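Side-chain contacts in pollen-specific leucine-rich repeat extensin-like protein 1 (Arabidopsis thaliana, PDB 6TME), which probably anchors in the pollen cell wall and binds RALF signalling peptides through its leucine-rich repeat domain, as other leucine-rich repeat extensins do: residues A[52-55]-A[56-60]; A[157-160]-A[161-164]. One frame throughout, in Å; residues are numbered along the deposited sequence.

Contact 1 of 2, residues A[52-55]-A[56-60]; sequences QAWK and KAFYS. With SO4 (sulfate ion), chain L.
W54 and F58 meet as an edge-to-face (T-shaped) aromatic pair where the chain runs off helix 43-56, and together with K55 they form the tight part of the contact. F58 brings its edge, led by CE1, down on the five-membered ring of the indole: the centroids lie 4.6 Å apart, the planes stand at 66°, and F58 CE1 comes to 3.3 Å from W54 CD1. W54 turns its CG away from its own backbone N (chi1 -158°), which lays the pyrrole part under F58. The phenyl ring folds back against the last turn, and K55 CA sits over its face, 3.9 Å from the centroid, in a CH-pi contact. Backbone bonds fix that fold: K56 N reaches Q52 O four residues back at 3.1 Å, whereas F58 N takes K55 O, only three back, at 3.0 Å, from well above the carbonyl plane.

The solvent side is loose: K56 stretches its extended chain away into an exposed position. Q52 and K55, by contrast, are held at their polar ends by the W69 carbonyl. Beyond the contact, S60 OG bonds to R127 and, weakly, to O2 of a sulfate at 3.2 Å.

Helix 43-56 rests through W54 on L99, L108 and P109 and on the F128 ring of strand 127-130, while Y59 and S60 pair with F105 of strand 105-106 in a classic beta bulge.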
loop_
_atom_site.group_PDB
_atom_site.type_symbol
_atom_site.label_atom_id
_atom_site.label_comp_id
_atom_site.label_asym_id
_atom_site.label_seq_id
_atom_site.Cartn_x
_atom_site.Cartn_y
_atom_site.Cartn_z
ATOM N N GLN A 52 26.116 16.248 -3.808
ATOM C CA GLN A 52 26.409 17.588 -3.302
ATOM C C GLN A 52 25.284 18.567 -3.638
ATOM O O GLN A 52 24.987 19.462 -2.836
ATOM C CB GLN A 52 27.754 18.112 -3.842
ATOM C CG GLN A 52 29.017 17.454 -3.237
ATOM C CD GLN A 52 29.064 17.579 -1.721
ATOM O OE1 GLN A 52 28.707 18.614 -1.175
ATOM N NE2 GLN A 52 29.503 16.525 -1.038
ATOM N N ALA A 53 24.656 18.431 -4.816
ATOM C CA ALA A 53 23.492 19.271 -5.095
ATOM C C ALA A 53 22.360 18.964 -4.116
ATOM O O ALA A 53 21.631 19.873 -3.707
ATOM C CB ALA A 53 23.023 19.084 -6.536
ATOM N N TRP A 54 22.229 17.702 -3.696
ATOM C CA TRP A 54 21.173 17.331 -2.755
ATOM C C TRP A 54 21.450 17.901 -1.367
ATOM O O TRP A 54 20.560 18.495 -0.737
ATOM C CB TRP A 54 21.029 15.808 -2.706
ATOM C CG TRP A 54 19.694 15.327 -2.215
ATOM C CD1 TRP A 54 18.584 16.090 -1.953
ATOM C CD2 TRP A 54 19.326 13.971 -1.921
ATOM N NE1 TRP A 54 17.559 15.293 -1.506
ATOM C CE2 TRP A 54 17.982 13.989 -1.485
ATOM C CE3 TRP A 54 20.008 12.746 -1.969
ATOM C CZ2 TRP A 54 17.304 12.826 -1.101
ATOM C CZ3 TRP A 54 19.333 11.587 -1.600
ATOM C CH2 TRP A 54 17.993 11.633 -1.170
ATOM N N LYS A 55 22.688 17.754 -0.890
ATOM C CA LYS A 55 23.082 18.294 0.410
ATOM C C LYS A 55 22.898 19.810 0.482
ATOM O O LYS A 55 22.540 20.344 1.539
ATOM C CB LYS A 55 24.534 17.916 0.697
ATOM C CG LYS A 55 25.092 18.407 2.033
ATOM C CD LYS A 55 26.588 18.100 2.124
ATOM C CE LYS A 55 27.148 18.312 3.544
ATOM N NZ LYS A 55 28.647 18.114 3.539
ATOM N N LYS A 56 23.153 20.530 -0.617
ATOM C CA LYS A 56 22.845 21.964 -0.626
ATOM C C LYS A 56 21.372 22.226 -0.330
ATOM O O LYS A 56 21.041 23.229 0.312
ATOM C CB LYS A 56 23.212 22.601 -1.965
ATOM C CG LYS A 56 24.694 22.823 -2.173
ATOM C CD LYS A 56 24.904 23.627 -3.460
ATOM C CE LYS A 56 26.373 23.948 -3.721
ATOM N NZ LYS A 56 26.507 24.817 -4.935
ATOM N N ALA A 57 20.479 21.330 -0.759
ATOM C CA ALA A 57 19.049 21.471 -0.486
ATOM C C ALA A 57 18.634 20.966 0.889
ATOM O O ALA A 57 17.450 21.028 1.197
ATOM C CB ALA A 57 18.228 20.742 -1.550
ATOM N N PHE A 58 19.549 20.478 1.729
ATOM C CA PHE A 58 19.171 20.017 3.066
ATOM C C PHE A 58 19.064 21.225 3.990
ATOM O O PHE A 58 20.078 21.765 4.434
ATOM C CB PHE A 58 20.188 19.022 3.617
ATOM C CG PHE A 58 20.204 17.702 2.911
ATOM C CD1 PHE A 58 19.271 17.413 1.910
ATOM C CD2 PHE A 58 21.133 16.731 3.270
ATOM C CE1 PHE A 58 19.273 16.185 1.262
ATOM C CE2 PHE A 58 21.158 15.497 2.616
ATOM C CZ PHE A 58 20.224 15.224 1.610
ATOM N N TYR A 59 17.834 21.660 4.294
ATOM C CA TYR A 59 17.686 22.786 5.217
ATOM C C TYR A 59 17.904 22.354 6.657
ATOM O O TYR A 59 18.460 23.107 7.465
ATOM C CB TYR A 59 16.307 23.434 5.075
ATOM N N SER A 60 17.443 21.166 7.012
ATOM C CA SER A 60 17.606 20.712 8.380
ATOM C C SER A 60 17.849 19.213 8.374
ATOM O O SER A 60 17.091 18.454 7.765
ATOM C CB SER A 60 16.374 21.054 9.221
ATOM O OG SER A 60 16.234 20.124 10.264
HETATM S S SO4 L . 18.911 21.351 12.519
HETATM O O1 SO4 L . 19.711 21.994 13.562
HETATM O O2 SO4 L . 17.823 22.249 12.128
HETATM O O3 SO4 L . 18.365 20.104 13.052
HETATM O O4 SO4 L . 19.759 21.073 11.357
#

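Contact 2 of 2, residues A[157-160]-A[161-164]; sequences PTVA and LSWP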
loop_
_atom_site.group_PDB
_atom_site.type_symbol
_atom_site.label_atom_id
_atom_site.label_comp_id
_atom_site.label_asym_id
_atom_site.label_seq_id
_atom_site.Cartn_x
_atom_site.Cartn_y
_atom_site.Cartn_z
ATOM N N PRO A 157 2.979 11.177 -8.709
ATOM C CA PRO A 157 4.322 11.291 -9.317
ATOM C C PRO A 157 4.483 10.411 -10.544
ATOM O O PRO A 157 4.988 9.288 -10.453
ATOM C CB PRO A 157 5.261 10.833 -8.196
ATOM C CG PRO A 157 4.401 9.852 -7.389
ATOM C CD PRO A 157 3.009 10.464 -7.415
ATOM N N THR A 158 4.051 10.911 -11.696
ATOM C CA THR A 158 3.968 10.072 -12.884
ATOM C C THR A 158 5.338 9.663 -13.434
ATOM O O THR A 158 5.396 8.743 -14.260
ATOM C CB THR A 158 3.121 10.781 -13.951
ATOM O OG1 THR A 158 3.519 12.150 -14.085
ATOM C CG2 THR A 158 1.645 10.745 -13.550
ATOM N N VAL A 159 6.433 10.293 -12.993
ATOM C CA VAL A 159 7.766 9.809 -13.355
ATOM C C VAL A 159 7.925 8.330 -13.008
ATOM O O VAL A 159 8.675 7.600 -13.674
ATOM C CB VAL A 159 8.856 10.670 -12.673
ATOM C CG1 VAL A 159 8.795 10.520 -11.158
ATOM C CG2 VAL A 159 10.256 10.291 -13.196
ATOM N N ALA A 160 7.193 7.851 -11.989
ATOM C CA ALA A 160 7.252 6.436 -11.641
ATOM C C ALA A 160 6.782 5.549 -12.785
ATOM O O ALA A 160 7.208 4.392 -12.878
ATOM C CB ALA A 160 6.424 6.161 -10.390
ATOM N N LEU A 161 5.921 6.068 -13.675
ATOM C CA LEU A 161 5.430 5.253 -14.783
ATOM C C LEU A 161 6.513 4.987 -15.817
ATOM O O LEU A 161 6.358 4.087 -16.648
ATOM C CB LEU A 161 4.236 5.931 -15.447
ATOM C CG LEU A 161 3.014 6.158 -14.539
ATOM C CD1 LEU A 161 2.024 7.123 -15.182
ATOM C CD2 LEU A 161 2.338 4.837 -14.192
ATOM N N SER A 162 7.603 5.741 -15.784
ATOM C CA SER A 162 8.634 5.614 -16.799
ATOM C C SER A 162 9.672 4.548 -16.471
ATOM O O SER A 162 10.555 4.304 -17.290
ATOM C CB SER A 162 9.333 6.963 -17.001
ATOM O OG SER A 162 10.224 7.212 -15.931
ATOM N N TRP A 163 9.586 3.896 -15.312
ATOM C CA TRP A 163 10.638 2.982 -14.887
ATOM C C TRP A 163 10.282 1.574 -15.340
ATOM O O TRP A 163 9.292 1.021 -14.856
ATOM C CB TRP A 163 10.812 3.031 -13.378
ATOM C CG TRP A 163 11.359 4.336 -12.890
ATOM C CD1 TRP A 163 12.288 5.107 -13.511
ATOM C CD2 TRP A 163 11.000 5.033 -11.688
ATOM N NE1 TRP A 163 12.549 6.235 -12.770
ATOM C CE2 TRP A 163 11.773 6.217 -11.646
ATOM C CE3 TRP A 163 10.112 4.765 -10.634
ATOM C CZ2 TRP A 163 11.690 7.134 -10.595
ATOM C CZ3 TRP A 163 10.019 5.681 -9.597
ATOM C CH2 TRP A 163 10.809 6.851 -9.582
ATOM N N PRO A 164 11.050 0.958 -16.251
ATOM C CA PRO A 164 10.670 -0.374 -16.772
ATOM C C PRO A 164 10.911 -1.538 -15.811
ATOM O O PRO A 164 10.463 -2.653 -16.095
ATOM C CB PRO A 164 11.539 -0.521 -18.021
ATOM C CG PRO A 164 12.783 0.357 -17.720
ATOM C CD PRO A 164 12.236 1.524 -16.917
#
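P157, T158, V159 and A160 each offer a carbonyl to an NH three residues on, from A160, L161, S162 and W163 in turn, so the chain winds as a short 3-10 helix. It lies between strands 151-153 and 168-170 of the leucine-rich repeat solenoid, where plant-type repeats commonly carry such a segment on their convex side. L161 N to T158 O measures 2.8 Å and S162 N to V159 O 3.0 Å; W163 N to A160 O, which ends the run, is weak at 3.4 Å.

W163 closes the turn by laying one face of its indole against the preceding backbone. A160 CA stands 3.8 Å from the centroid of the six-membered ring, 28° off its normal, a CH-pi contact, and A160 CB extends the apolar touch to CZ3 at 3.7 Å. V159 O also lies above the indole, near its middle. With CG pointing away from the W163 carbonyl carbon (chi1 -68°), the ring is carried back over the helix, while NE1 bonds to the L136 carbonyl and the ring meets F145 of strand 144-146.

On the more exposed flank, the L161 side chain runs obliquely to that of T158, with L161 CD1 4.0 Å from T158 CG2, and the leucine also touches I184 in a loop further along. K187 NZ bonds to the W163 carbonyl.

V159 O is gripped twice by S162: besides the NH, which approaches from above the carbonyl plane, the hydroxyl OG donates within that plane at 2.8 Å.

Contacts 1 and 2 follow one another along the chain without touching: their centres are 24 Å apart and their nearest atoms about 12 Å. Contact 1 belongs to the N-terminal cap of the solenoid, its centre about 30 Å from the centre of the chain; contact 2 lies further in, about 17 Å from that centre. Each is built on a tryptophan that also meets a phenylalanine of a repeat strand, but what lies on the ring differs: an aromatic edge on W54, mainly backbone atoms on the W163 face. The one bound group involved is the sulfate at contact 1, probably from the crystallisation liquor, with no bearing on contact 2.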